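Local coordinates for protein thiosulfate sulfurtransferase (Pseudomonas aeruginosa, PDB 1YT8) that probably transfers sulfur from thiosulfate to cyanide and is built from four rhodanese-like domains, at residues L53-R58 and L86-V91; T282-D287 and R321-V326; L26-E31 and T67-G72; H39-A44 and N113-A118. All blocks are in the same frame, centred on the assembly; numbering follows the deposited sequence.

Interaction 1: L53-R58 and L86-V91; sequences LEIHAR and LGYSDV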
loop_
_atom_site.group_PDB
_atom_site.type_symbol
_atom_site.label_atom_id
_atom_site.label_comp_id
_atom_site.label_asym_id
_atom_site.label_seq_id
_atom_site.Cartn_x
_atom_site.Cartn_y
_atom_site.Cartn_z
ATOM N N LEU A 53 -12.812 6.625 5.061
ATOM C CA LEU A 53 -11.640 7.428 4.732
ATOM C C LEU A 53 -10.964 7.065 3.411
ATOM O O LEU A 53 -10.236 7.881 2.844
ATOM C CB LEU A 53 -10.603 7.321 5.853
ATOM C CG LEU A 53 -11.008 7.714 7.276
ATOM C CD1 LEU A 53 -9.856 7.415 8.229
ATOM C CD2 LEU A 53 -11.371 9.185 7.326
ATOM N N GLU A 54 -11.210 5.857 2.912
ATOM C CA GLU A 54 -10.553 5.425 1.680
ATOM C C GLU A 54 -11.441 4.935 0.544
ATOM O O GLU A 54 -10.990 4.863 -0.600
ATOM C CB GLU A 54 -9.546 4.315 2.005
ATOM C CG GLU A 54 -8.445 4.722 2.967
ATOM C CD GLU A 54 -7.468 3.589 3.254
ATOM O OE1 GLU A 54 -7.587 2.515 2.628
ATOM O OE2 GLU A 54 -6.575 3.777 4.105
ATOM N N ILE A 55 -12.691 4.602 0.844
ATOM C CA ILE A 55 -13.584 4.064 -0.176
ATOM C C ILE A 55 -13.737 4.900 -1.448
ATOM O O ILE A 55 -13.705 4.353 -2.550
ATOM C CB ILE A 55 -14.983 3.752 0.422
ATOM C CG1 ILE A 55 -15.786 2.889 -0.555
ATOM C CG2 ILE A 55 -15.726 5.046 0.753
ATOM C CD1 ILE A 55 -15.225 1.479 -0.734
ATOM N N HIS A 56 -13.880 6.216 -1.318
ATOM C CA HIS A 56 -14.052 7.047 -2.507
ATOM C C HIS A 56 -12.823 7.107 -3.403
ATOM O O HIS A 56 -12.931 7.425 -4.588
ATOM C CB HIS A 56 -14.490 8.462 -2.121
ATOM C CG HIS A 56 -15.889 8.529 -1.596
ATOM N ND1 HIS A 56 -16.860 7.622 -1.963
ATOM C CD2 HIS A 56 -16.489 9.403 -0.754
ATOM C CE1 HIS A 56 -17.998 7.934 -1.371
ATOM N NE2 HIS A 56 -17.802 9.011 -0.632
ATOM N N ALA A 57 -11.658 6.795 -2.846
ATOM C CA ALA A 57 -10.431 6.808 -3.631
ATOM C C ALA A 57 -10.150 5.427 -4.222
ATOM O O ALA A 57 -9.740 5.312 -5.375
ATOM C CB ALA A 57 -9.252 7.255 -2.763
ATOM N N ARG A 58 -10.384 4.379 -3.439
ATOM C CA ARG A 58 -10.121 3.016 -3.899
ATOM C C ARG A 58 -11.229 2.416 -4.769
ATOM O O ARG A 58 -10.972 1.531 -5.585
ATOM C CB ARG A 58 -9.832 2.119 -2.689
ATOM C CG ARG A 58 -8.628 2.606 -1.890
ATOM C CD ARG A 58 -8.388 1.799 -0.634
ATOM N NE ARG A 58 -7.930 0.443 -0.913
ATOM C CZ ARG A 58 -7.623 -0.436 0.032
ATOM N NH1 ARG A 58 -7.723 -0.089 1.310
ATOM N NH2 ARG A 58 -7.222 -1.658 -0.295
ATOM N N LEU A 86 -23.529 5.584 1.767
ATOM C CA LEU A 86 -22.540 6.480 1.166
ATOM C C LEU A 86 -22.818 6.680 -0.320
ATOM O O LEU A 86 -22.142 7.460 -0.990
ATOM C CB LEU A 86 -21.113 5.947 1.359
ATOM C CG LEU A 86 -20.571 6.042 2.790
ATOM C CD1 LEU A 86 -19.217 5.363 2.878
ATOM C CD2 LEU A 86 -20.476 7.503 3.201
ATOM N N GLY A 87 -23.815 5.965 -0.831
ATOM C CA GLY A 87 -24.170 6.103 -2.230
ATOM C C GLY A 87 -23.813 4.962 -3.169
ATOM O O GLY A 87 -24.060 5.063 -4.369
ATOM N N TYR A 88 -23.226 3.885 -2.656
ATOM C CA TYR A 88 -22.871 2.756 -3.514
ATOM C C TYR A 88 -24.113 1.915 -3.805
ATOM O O TYR A 88 -24.759 1.396 -2.897
ATOM C CB TYR A 88 -21.755 1.940 -2.860
ATOM C CG TYR A 88 -20.439 2.685 -2.899
ATOM C CD1 TYR A 88 -19.639 2.666 -4.044
ATOM C CD2 TYR A 88 -20.025 3.471 -1.821
ATOM C CE1 TYR A 88 -18.463 3.413 -4.121
ATOM C CE2 TYR A 88 -18.850 4.226 -1.886
ATOM C CZ TYR A 88 -18.075 4.192 -3.038
ATOM O OH TYR A 88 -16.923 4.941 -3.110
ATOM N N SER A 89 -24.431 1.793 -5.091
ATOM C CA SER A 89 -25.628 1.097 -5.557
ATOM C C SER A 89 -25.588 -0.400 -5.837
ATOM O O SER A 89 -26.635 -0.996 -6.093
ATOM C CB SER A 89 -26.142 1.800 -6.814
ATOM O OG SER A 89 -25.159 1.765 -7.836
ATOM N N ASP A 90 -24.409 -1.011 -5.813
ATOM C CA ASP A 90 -24.310 -2.446 -6.091
ATOM C C ASP A 90 -23.427 -3.114 -5.048
ATOM O O ASP A 90 -22.290 -3.496 -5.326
ATOM C CB ASP A 90 -23.729 -2.665 -7.497
ATOM C CG ASP A 90 -23.802 -4.122 -7.953
ATOM O OD1 ASP A 90 -24.327 -4.979 -7.209
ATOM O OD2 ASP A 90 -23.328 -4.411 -9.072
ATOM N N VAL A 91 -23.968 -3.256 -3.843
ATOM C CA VAL A 91 -23.232 -3.857 -2.743
ATOM C C VAL A 91 -23.788 -5.226 -2.380
ATOM O O VAL A 91 -25.002 -5.437 -2.378
ATOM C CB VAL A 91 -23.292 -2.953 -1.494
ATOM C CG1 VAL A 91 -22.399 -3.515 -0.404
ATOM C CG2 VAL A 91 -22.870 -1.541 -1.854
HETATM O O HOH W 1 -20.502 9.769 -0.104
#
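Y88 reaches across to I55 and H56, and gives the largest single share of the contact between helix 51-58 and the loop L86-V91, through its ring and hydroxyl. The CB of Y88 points toward the helix, and chi1 of -72° sets CG anti to the carbonyl carbon. Further out, CE2 of Y88 passes CG1 of I55 at 3.6 Å and lies 3.8 Å from CE1 of H56. CZ is also against I55 CG1, the two side chains sliding past each other in opposite directions. At the tip, OH accepts a hydrogen bond from H56 ND1 (2.9 Å, 153° at the hydrogen), with the oxygen close to the imidazole plane. The hydroxyl is also bonded to the carbonyl O of V59, its stronger partner. The H56 and Y88 rings meet rim to rim, neither over the face of the other, centroids 5.8 Å apart and planes at 30°. On the other nitrogen of H56, NE2, a water sits at 2.9 Å and donates to L86 O, bridging the segments a second time. I55 CG2 adds an apolar touch on CD1 of L86 at 4.1 Å. The loop leaves helix 75-85 through a Schellman motif at G87 and runs into strand 91-94; L83 of that helix packs against both I55 and Y88, so helix 75-85 borders the contact, while P371 and R62 lie against H56.

Interaction 2: T282-D287 and R321-V326; sequences TTYLLD and RGARLV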
loop_
_atom_site.group_PDB
_atom_site.type_symbol
_atom_site.label_atom_id
_atom_site.label_comp_id
_atom_site.label_asym_id
_atom_site.label_seq_id
_atom_site.Cartn_x
_atom_site.Cartn_y
_atom_site.Cartn_z
ATOM N N THR A 282 -13.807 2.452 -14.230
ATOM C CA THR A 282 -13.065 3.094 -13.152
ATOM C C THR A 282 -11.701 3.457 -13.736
ATOM O O THR A 282 -11.005 2.592 -14.260
ATOM C CB THR A 282 -12.836 2.131 -11.968
ATOM O OG1 THR A 282 -14.095 1.780 -11.380
ATOM C CG2 THR A 282 -11.951 2.787 -10.919
ATOM N N THR A 283 -11.325 4.727 -13.648
ATOM C CA THR A 283 -10.043 5.181 -14.178
ATOM C C THR A 283 -9.233 5.878 -13.091
ATOM O O THR A 283 -9.633 6.925 -12.589
ATOM C CB THR A 283 -10.249 6.166 -15.357
ATOM O OG1 THR A 283 -10.993 5.516 -16.395
ATOM C CG2 THR A 283 -8.906 6.623 -15.917
ATOM N N TYR A 284 -8.101 5.283 -12.725
ATOM C CA TYR A 284 -7.225 5.845 -11.701
ATOM C C TYR A 284 -6.117 6.654 -12.376
ATOM O O TYR A 284 -5.383 6.121 -13.204
ATOM C CB TYR A 284 -6.561 4.728 -10.883
ATOM C CG TYR A 284 -7.488 3.802 -10.124
ATOM C CD1 TYR A 284 -8.107 4.210 -8.942
ATOM C CD2 TYR A 284 -7.696 2.492 -10.557
ATOM C CE1 TYR A 284 -8.909 3.331 -8.204
ATOM C CE2 TYR A 284 -8.495 1.608 -9.830
ATOM C CZ TYR A 284 -9.096 2.034 -8.657
ATOM O OH TYR A 284 -9.881 1.164 -7.946
ATOM N N LEU A 285 -5.995 7.929 -12.021
ATOM C CA LEU A 285 -4.948 8.791 -12.573
ATOM C C LEU A 285 -3.836 8.809 -11.524
ATOM O O LEU A 285 -3.999 9.397 -10.454
ATOM C CB LEU A 285 -5.489 10.206 -12.796
ATOM C CG LEU A 285 -4.515 11.233 -13.381
ATOM C CD1 LEU A 285 -3.991 10.745 -14.735
ATOM C CD2 LEU A 285 -5.226 12.570 -13.531
ATOM N N LEU A 286 -2.708 8.179 -11.840
ATOM C CA LEU A 286 -1.598 8.051 -10.891
ATOM C C LEU A 286 -0.242 8.631 -11.313
ATOM O O LEU A 286 0.230 8.383 -12.417
ATOM C CB LEU A 286 -1.421 6.571 -10.563
ATOM C CG LEU A 286 -2.723 5.806 -10.300
ATOM C CD1 LEU A 286 -2.432 4.316 -10.250
ATOM C CD2 LEU A 286 -3.357 6.280 -9.003
ATOM N N ASP A 287 0.382 9.379 -10.400
ATOM C CA ASP A 287 1.689 10.017 -10.612
ATOM C C ASP A 287 2.768 9.119 -9.985
ATOM O O ASP A 287 2.820 8.975 -8.762
ATOM C CB ASP A 287 1.697 11.391 -9.926
ATOM C CG ASP A 287 2.900 12.247 -10.308
ATOM O OD1 ASP A 287 4.040 11.734 -10.320
ATOM O OD2 ASP A 287 2.701 13.453 -10.577
ATOM N N ARG A 321 -10.392 -4.619 -9.239
ATOM C CA ARG A 321 -9.747 -5.483 -10.220
ATOM C C ARG A 321 -10.540 -5.337 -11.516
ATOM O O ARG A 321 -11.768 -5.450 -11.513
ATOM C CB ARG A 321 -9.766 -6.937 -9.736
ATOM C CG ARG A 321 -8.985 -7.908 -10.613
ATOM C CD ARG A 321 -7.516 -7.506 -10.757
ATOM N NE ARG A 321 -6.749 -8.554 -11.424
ATOM C CZ ARG A 321 -5.545 -8.388 -11.963
ATOM N NH1 ARG A 321 -4.951 -7.202 -11.925
ATOM N NH2 ARG A 321 -4.931 -9.417 -12.536
ATOM N N GLY A 322 -9.843 -5.077 -12.618
ATOM C CA GLY A 322 -10.525 -4.893 -13.886
ATOM C C GLY A 322 -10.590 -3.421 -14.264
ATOM O O GLY A 322 -10.985 -3.076 -15.381
ATOM N N ALA A 323 -10.200 -2.554 -13.330
ATOM C CA ALA A 323 -10.197 -1.108 -13.554
ATOM C C ALA A 323 -9.127 -0.699 -14.558
ATOM O O ALA A 323 -8.340 -1.526 -15.017
ATOM C CB ALA A 323 -9.976 -0.364 -12.239
ATOM N N ARG A 324 -9.096 0.598 -14.846
ATOM C CA ARG A 324 -8.194 1.213 -15.812
ATOM C C ARG A 324 -7.216 2.155 -15.100
ATOM O O ARG A 324 -7.626 2.913 -14.228
ATOM C CB ARG A 324 -9.063 2.010 -16.791
ATOM C CG ARG A 324 -8.605 2.056 -18.205
ATOM C CD ARG A 324 -9.803 2.205 -19.151
ATOM N NE ARG A 324 -10.729 3.294 -18.818
ATOM C CZ ARG A 324 -11.736 3.662 -19.611
ATOM N NH1 ARG A 324 -11.929 3.028 -20.759
ATOM N NH2 ARG A 324 -12.548 4.657 -19.273
ATOM N N LEU A 325 -5.937 2.111 -15.476
ATOM C CA LEU A 325 -4.918 2.978 -14.872
ATOM C C LEU A 325 -4.227 3.888 -15.896
ATOM O O LEU A 325 -3.900 3.455 -16.996
ATOM C CB LEU A 325 -3.837 2.143 -14.174
ATOM C CG LEU A 325 -4.098 1.512 -12.804
ATOM C CD1 LEU A 325 -5.308 0.609 -12.845
ATOM C CD2 LEU A 325 -2.861 0.732 -12.389
ATOM N N VAL A 326 -4.009 5.146 -15.526
ATOM C CA VAL A 326 -3.323 6.105 -16.397
ATOM C C VAL A 326 -2.138 6.646 -15.595
ATOM O O VAL A 326 -2.319 7.251 -14.540
ATOM C CB VAL A 326 -4.241 7.273 -16.799
ATOM C CG1 VAL A 326 -3.463 8.278 -17.636
ATOM C CG2 VAL A 326 -5.429 6.748 -17.584
#
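T283, Y284 and L285 pair in parallel register with R324, L325 and V326, the short strand axes approaching to 4.6 Å at 23°. Four backbone bonds zip the strands, alternating in direction: R324 N to T282 O, Y284 N to R324 O, V326 N to Y284 O and L286 N to V326 O. On the face bearing T283 and R324, OG1 of T283 lies in the guanidinium plane and accepts from R324 NE at 3.3 Å, with a weak second bond from NH2. The arginine chain bends at chi3 (51°), which turns NE back toward the threonine. Its NH1 has a stronger partner in E278, and W275 makes a cation-pi contact with the group. These are the second and fourth strands in sequence of the third rhodanese-like domain, adjacent in a parallel sheet of order 1-5-4-2-3, and helix 269-277 covers this face. Here V326 uses both methyls, CG2 against CG2 of T283 (3.9 Å) and CG1 against CD1 of L285 (3.8 Å). On the opposite face, the Y284 ring meets A323 CB through CE2 at 3.4 Å, and L325 CD1 approaches its edge at 3.8 Å from CD2. T282 CG2 lies over one face of the Y284 ring, toward its rim, 3.7 Å above the plane. The phenol OH is bonded to R58 O and to the N of V320, and L286 CD1 leans on L325 CG at 4.1 Å.

Interaction 3: L26-E31 and T67-G72; sequences LLDVRE and TVYDDG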
loop_
_atom_site.group_PDB
_atom_site.type_symbol
_atom_site.label_atom_id
_atom_site.label_comp_id
_atom_site.label_asym_id
_atom_site.label_seq_id
_atom_site.Cartn_x
_atom_site.Cartn_y
_atom_site.Cartn_z
ATOM N N LEU A 26 -13.580 -6.659 -4.255
ATOM C CA LEU A 26 -13.779 -7.689 -3.234
ATOM C C LEU A 26 -13.060 -7.153 -2.003
ATOM O O LEU A 26 -11.830 -7.181 -1.933
ATOM C CB LEU A 26 -13.146 -9.007 -3.683
ATOM C CG LEU A 26 -13.199 -10.188 -2.713
ATOM C CD1 LEU A 26 -14.648 -10.513 -2.375
ATOM C CD2 LEU A 26 -12.515 -11.390 -3.341
ATOM N N LEU A 27 -13.829 -6.670 -1.033
ATOM C CA LEU A 27 -13.247 -6.066 0.157
ATOM C C LEU A 27 -13.330 -6.867 1.450
ATOM O O LEU A 27 -14.414 -7.246 1.891
ATOM C CB LEU A 27 -13.890 -4.695 0.389
ATOM C CG LEU A 27 -13.905 -3.709 -0.782
ATOM C CD1 LEU A 27 -14.671 -2.449 -0.383
ATOM C CD2 LEU A 27 -12.477 -3.367 -1.183
ATOM N N ASP A 28 -12.170 -7.107 2.053
ATOM C CA ASP A 28 -12.080 -7.810 3.326
ATOM C C ASP A 28 -12.157 -6.662 4.333
ATOM O O ASP A 28 -11.246 -5.834 4.399
ATOM C CB ASP A 28 -10.728 -8.516 3.447
ATOM C CG ASP A 28 -10.641 -9.424 4.668
ATOM O OD1 ASP A 28 -11.191 -9.065 5.734
ATOM O OD2 ASP A 28 -10.007 -10.495 4.565
ATOM N N VAL A 29 -13.235 -6.597 5.106
ATOM C CA VAL A 29 -13.390 -5.506 6.062
ATOM C C VAL A 29 -12.840 -5.750 7.468
ATOM O O VAL A 29 -13.024 -4.923 8.359
ATOM C CB VAL A 29 -14.870 -5.063 6.162
ATOM C CG1 VAL A 29 -15.326 -4.506 4.821
ATOM C CG2 VAL A 29 -15.749 -6.241 6.585
ATOM N N ARG A 30 -12.170 -6.879 7.671
ATOM C CA ARG A 30 -11.569 -7.172 8.969
ATOM C C ARG A 30 -10.322 -6.296 9.103
ATOM O O ARG A 30 -9.930 -5.620 8.148
ATOM C CB ARG A 30 -11.145 -8.640 9.046
ATOM C CG ARG A 30 -12.281 -9.648 8.983
ATOM C CD ARG A 30 -11.729 -11.066 8.939
ATOM N NE ARG A 30 -11.061 -11.362 7.674
ATOM C CZ ARG A 30 -10.297 -12.429 7.463
ATOM N NH1 ARG A 30 -10.095 -13.309 8.440
ATOM N NH2 ARG A 30 -9.735 -12.621 6.278
ATOM N N GLU A 31 -9.707 -6.300 10.283
ATOM C CA GLU A 31 -8.484 -5.536 10.498
ATOM C C GLU A 31 -7.378 -6.212 9.681
ATOM O O GLU A 31 -7.534 -7.354 9.241
ATOM C CB GLU A 31 -8.101 -5.527 11.979
ATOM C CG GLU A 31 -9.106 -4.825 12.897
ATOM C CD GLU A 31 -9.308 -3.362 12.541
ATOM O OE1 GLU A 31 -8.317 -2.692 12.175
ATOM O OE2 GLU A 31 -10.452 -2.870 12.643
ATOM N N THR A 67 -18.304 -6.436 -3.230
ATOM C CA THR A 67 -18.638 -7.601 -2.418
ATOM C C THR A 67 -17.751 -7.563 -1.172
ATOM O O THR A 67 -16.528 -7.687 -1.267
ATOM C CB THR A 67 -18.389 -8.924 -3.186
ATOM O OG1 THR A 67 -19.196 -8.955 -4.373
ATOM C CG2 THR A 67 -18.748 -10.123 -2.314
ATOM N N VAL A 68 -18.370 -7.377 -0.010
ATOM C CA VAL A 68 -17.629 -7.321 1.249
ATOM C C VAL A 68 -17.692 -8.653 1.993
ATOM O O VAL A 68 -18.614 -9.444 1.792
ATOM C CB VAL A 68 -18.180 -6.208 2.183
ATOM C CG1 VAL A 68 -18.016 -4.843 1.530
ATOM C CG2 VAL A 68 -19.646 -6.463 2.493
ATOM N N TYR A 69 -16.713 -8.903 2.856
ATOM C CA TYR A 69 -16.705 -10.144 3.618
ATOM C C TYR A 69 -15.815 -10.061 4.849
ATOM O O TYR A 69 -14.974 -9.171 4.971
ATOM C CB TYR A 69 -16.226 -11.309 2.736
ATOM C CG TYR A 69 -14.713 -11.387 2.555
ATOM C CD1 TYR A 69 -13.916 -12.106 3.454
ATOM C CD2 TYR A 69 -14.076 -10.708 1.515
ATOM C CE1 TYR A 69 -12.522 -12.143 3.324
ATOM C CE2 TYR A 69 -12.678 -10.734 1.377
ATOM C CZ TYR A 69 -11.910 -11.451 2.285
ATOM O OH TYR A 69 -10.533 -11.462 2.172
ATOM N N ASP A 70 -16.034 -10.996 5.765
ATOM C CA ASP A 70 -15.235 -11.135 6.975
ATOM C C ASP A 70 -15.301 -12.622 7.274
ATOM O O ASP A 70 -15.663 -13.404 6.397
ATOM C CB ASP A 70 -15.788 -10.312 8.151
ATOM C CG ASP A 70 -17.238 -10.631 8.485
ATOM O OD1 ASP A 70 -17.735 -11.725 8.141
ATOM O OD2 ASP A 70 -17.880 -9.770 9.121
ATOM N N ASP A 71 -14.946 -13.032 8.482
ATOM C CA ASP A 71 -15.013 -14.451 8.788
ATOM C C ASP A 71 -16.014 -14.729 9.902
ATOM O O ASP A 71 -15.754 -15.534 10.791
ATOM C CB ASP A 71 -13.625 -14.989 9.152
ATOM C CG ASP A 71 -13.576 -16.515 9.165
ATOM O OD1 ASP A 71 -14.263 -17.144 8.335
ATOM O OD2 ASP A 71 -12.840 -17.082 9.994
ATOM N N GLY A 72 -17.156 -14.046 9.843
ATOM C CA GLY A 72 -18.206 -14.244 10.830
ATOM C C GLY A 72 -18.287 -13.249 11.974
ATOM O O GLY A 72 -19.161 -13.373 12.837
#
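Central parallel strands of the first rhodanese-like domain meet here, L26-D28 beside T67-Y69, at the sheet end where the strands run out into loops. The segment 67-72 leaves the fourth strand at D70; at the corresponding topological place, directly after strand 188-192, the second domain carries C193 of the sulfite pocket. Three backbone bonds set the register: L27 N to T67 O, Y69 N to L27 O, and V29 N to Y69 O at 3.1 Å. The Y69 ring lies across D28, its CG placed between the backbone N and carbonyl carbon by chi1 of 79°. D28 CA lies over one face of the Y69 ring, 3.9 Å from its centroid and 25° off the normal, a CH-pi contact. Beyond the ring, Y69 OH donates a weak hydrogen bond to D28 OD2 (2.6 Å), while CD2 packs on L26 CD1. R30 grips the same carboxylate side-on, NE to D28 OD1 at 3.0 Å and NH2 to OD2 at 2.7 Å, both on syn lone pairs. R30 N also donates to OD1, closing an Asx turn, so this oxygen holds two donors; NH2 is further bonded to A38 O. Beyond, R30 CG touches CB of D70 at 3.7 Å. The D70 carboxylate accepts from A76 N through OD2, while its OD1 receives G72 N at 2.9 Å, from 62° above the carboxylate plane.

Interaction 4: H39-A44 and N113-A118; sequences HPLFAA and NVPSKA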
loop_
_atom_site.group_PDB
_atom_site.type_symbol
_atom_site.label_atom_id
_atom_site.label_comp_id
_atom_site.label_asym_id
_atom_site.label_seq_id
_atom_site.Cartn_x
_atom_site.Cartn_y
_atom_site.Cartn_z
ATOM N N HIS A 39 -6.882 -14.795 2.828
ATOM C CA HIS A 39 -7.772 -14.001 1.991
ATOM C C HIS A 39 -7.626 -14.380 0.527
ATOM O O HIS A 39 -6.593 -14.904 0.114
ATOM C CB HIS A 39 -7.482 -12.504 2.175
ATOM C CG HIS A 39 -6.107 -12.089 1.749
ATOM N ND1 HIS A 39 -5.764 -11.889 0.429
ATOM C CD2 HIS A 39 -4.995 -11.810 2.472
ATOM C CE1 HIS A 39 -4.502 -11.500 0.357
ATOM N NE2 HIS A 39 -4.014 -11.445 1.582
ATOM N N PRO A 40 -8.683 -14.155 -0.272
ATOM C CA PRO A 40 -8.622 -14.483 -1.699
ATOM C C PRO A 40 -7.544 -13.631 -2.361
ATOM O O PRO A 40 -7.255 -12.524 -1.907
ATOM C CB PRO A 40 -10.025 -14.134 -2.192
ATOM C CG PRO A 40 -10.877 -14.419 -0.987
ATOM C CD PRO A 40 -10.057 -13.805 0.126
ATOM N N LEU A 41 -6.961 -14.144 -3.436
ATOM C CA LEU A 41 -5.896 -13.441 -4.149
ATOM C C LEU A 41 -6.147 -11.964 -4.448
ATOM O O LEU A 41 -5.286 -11.117 -4.185
ATOM C CB LEU A 41 -5.587 -14.171 -5.459
ATOM C CG LEU A 41 -4.492 -13.572 -6.344
ATOM C CD1 LEU A 41 -3.206 -13.404 -5.533
ATOM C CD2 LEU A 41 -4.254 -14.497 -7.538
ATOM N N PHE A 42 -7.319 -11.650 -4.991
ATOM C CA PHE A 42 -7.629 -10.273 -5.349
ATOM C C PHE A 42 -8.490 -9.498 -4.367
ATOM O O PHE A 42 -9.024 -8.430 -4.694
ATOM C CB PHE A 42 -8.225 -10.240 -6.761
ATOM C CG PHE A 42 -7.226 -10.602 -7.825
ATOM C CD1 PHE A 42 -6.152 -9.754 -8.091
ATOM C CD2 PHE A 42 -7.295 -11.826 -8.485
ATOM C CE1 PHE A 42 -5.153 -10.123 -8.997
ATOM C CE2 PHE A 42 -6.304 -12.206 -9.391
ATOM C CZ PHE A 42 -5.229 -11.352 -9.647
ATOM N N ALA A 43 -8.605 -10.022 -3.153
ATOM C CA ALA A 43 -9.364 -9.339 -2.121
ATOM C C ALA A 43 -8.499 -8.185 -1.618
ATOM O O ALA A 43 -7.320 -8.367 -1.305
ATOM C CB ALA A 43 -9.685 -10.297 -0.973
ATOM N N ALA A 44 -9.085 -6.996 -1.565
ATOM C CA ALA A 44 -8.386 -5.818 -1.082
ATOM C C ALA A 44 -8.817 -5.618 0.359
ATOM O O ALA A 44 -9.983 -5.823 0.693
ATOM C CB ALA A 44 -8.764 -4.598 -1.920
ATOM N N ASN A 113 -0.326 -7.664 -0.125
ATOM C CA ASN A 113 0.103 -7.330 -1.491
ATOM C C ASN A 113 0.499 -8.608 -2.234
ATOM O O ASN A 113 1.502 -8.650 -2.955
ATOM C CB ASN A 113 1.292 -6.360 -1.452
ATOM C CG ASN A 113 1.059 -5.182 -0.511
ATOM O OD1 ASN A 113 1.905 -4.882 0.331
ATOM N ND2 ASN A 113 -0.082 -4.509 -0.653
ATOM N N VAL A 114 -0.322 -9.640 -2.071
ATOM C CA VAL A 114 -0.058 -10.944 -2.667
ATOM C C VAL A 114 0.033 -10.978 -4.193
ATOM O O VAL A 114 0.938 -11.609 -4.741
ATOM C CB VAL A 114 -1.090 -11.976 -2.159
ATOM C CG1 VAL A 114 -0.781 -13.360 -2.721
ATOM C CG2 VAL A 114 -1.042 -12.015 -0.632
ATOM N N PRO A 115 -0.893 -10.310 -4.903
ATOM C CA PRO A 115 -0.780 -10.350 -6.365
ATOM C C PRO A 115 0.588 -9.835 -6.823
ATOM O O PRO A 115 1.241 -10.439 -7.681
ATOM C CB PRO A 115 -1.921 -9.446 -6.822
ATOM C CG PRO A 115 -2.966 -9.676 -5.764
ATOM C CD PRO A 115 -2.140 -9.641 -4.487
ATOM N N SER A 116 1.020 -8.723 -6.238
ATOM C CA SER A 116 2.308 -8.131 -6.586
ATOM C C SER A 116 3.487 -9.048 -6.280
ATOM O O SER A 116 4.411 -9.179 -7.090
ATOM C CB SER A 116 2.500 -6.805 -5.843
ATOM O OG SER A 116 1.519 -5.857 -6.222
ATOM N N LYS A 117 3.462 -9.680 -5.111
ATOM C CA LYS A 117 4.550 -10.565 -4.713
ATOM C C LYS A 117 4.549 -11.883 -5.476
ATOM O O LYS A 117 5.610 -12.402 -5.834
ATOM C CB LYS A 117 4.487 -10.823 -3.208
ATOM C CG LYS A 117 4.591 -9.554 -2.385
ATOM C CD LYS A 117 4.428 -9.836 -0.905
ATOM C CE LYS A 117 4.587 -8.562 -0.094
ATOM N NZ LYS A 117 4.385 -8.829 1.360
ATOM N N ALA A 118 3.361 -12.427 -5.717
ATOM C CA ALA A 118 3.241 -13.674 -6.460
ATOM C C ALA A 118 3.717 -13.418 -7.886
ATOM O O ALA A 118 4.378 -14.263 -8.498
ATOM C CB ALA A 118 1.794 -14.146 -6.458
#
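This is an apolar contact without hydrogen bonds across it, in which H39, L41 and F42, in and just before a turn leading to strand 44-45, meet V114 and P115 in the first turn of helix 114-127. V114 splits its methyls between two partners: CG2 lies 3.6 Å from CE1 of H39, and CG1 lies 3.7 Å from L41 CD1. L41 CD1, placed by chi2 of 54°, also reaches P115 CG at 3.7 Å. P115 CG is further pressed on the carbonyl O of L41, at 3.2 Å, and F42 CE1 approaches P115 CG obliquely at 3.9 Å. The turn itself is held by P40 O, which accepts from A43 N at 3.1 Å and from H39 ND1 at 2.8 Å, the two donors coming from opposite faces of the carbonyl plane. H39 NE2 is bonded to D111 O; with acceptors at both nitrogens, the ring would favour the doubly protonated form. F35 stacks on H39, while L518 touches L41, so helix 514-521, near the C-terminus, borders the contact. Helix 114-127 comes after helix 97-103 and before strand 131-132, which begins the second sheet. The geometry is that of a type I beta turn, P40 to A43, docked on the first turn, with proline as second residue, of a helix that probably links the first and second sheets.

How the interactions relate
All four contacts are buried, but their chemistry follows their place. Interactions 2 and 3 pair the second and fourth strands of equivalent sheets in two rhodanese-like domains; main-chain bonds dominate both, yet interaction 3 adds a carboxylate-guanidinium network at its strand ends. Interactions 1 and 4 join loops to helices: the first relies on an imidazole-to-phenol-hydroxyl hydrogen bond and a water bridge, the second on apolar packing. Interactions 3 and 4 share the sheet edge, since A44 pairs with L26 and D28. Interaction 1 packs on interaction 3 through I55 and L27. Interaction 2, in another domain, meets interaction 1 where Y284 OH bonds R58 O, and interaction 4 where R321 lies against F42.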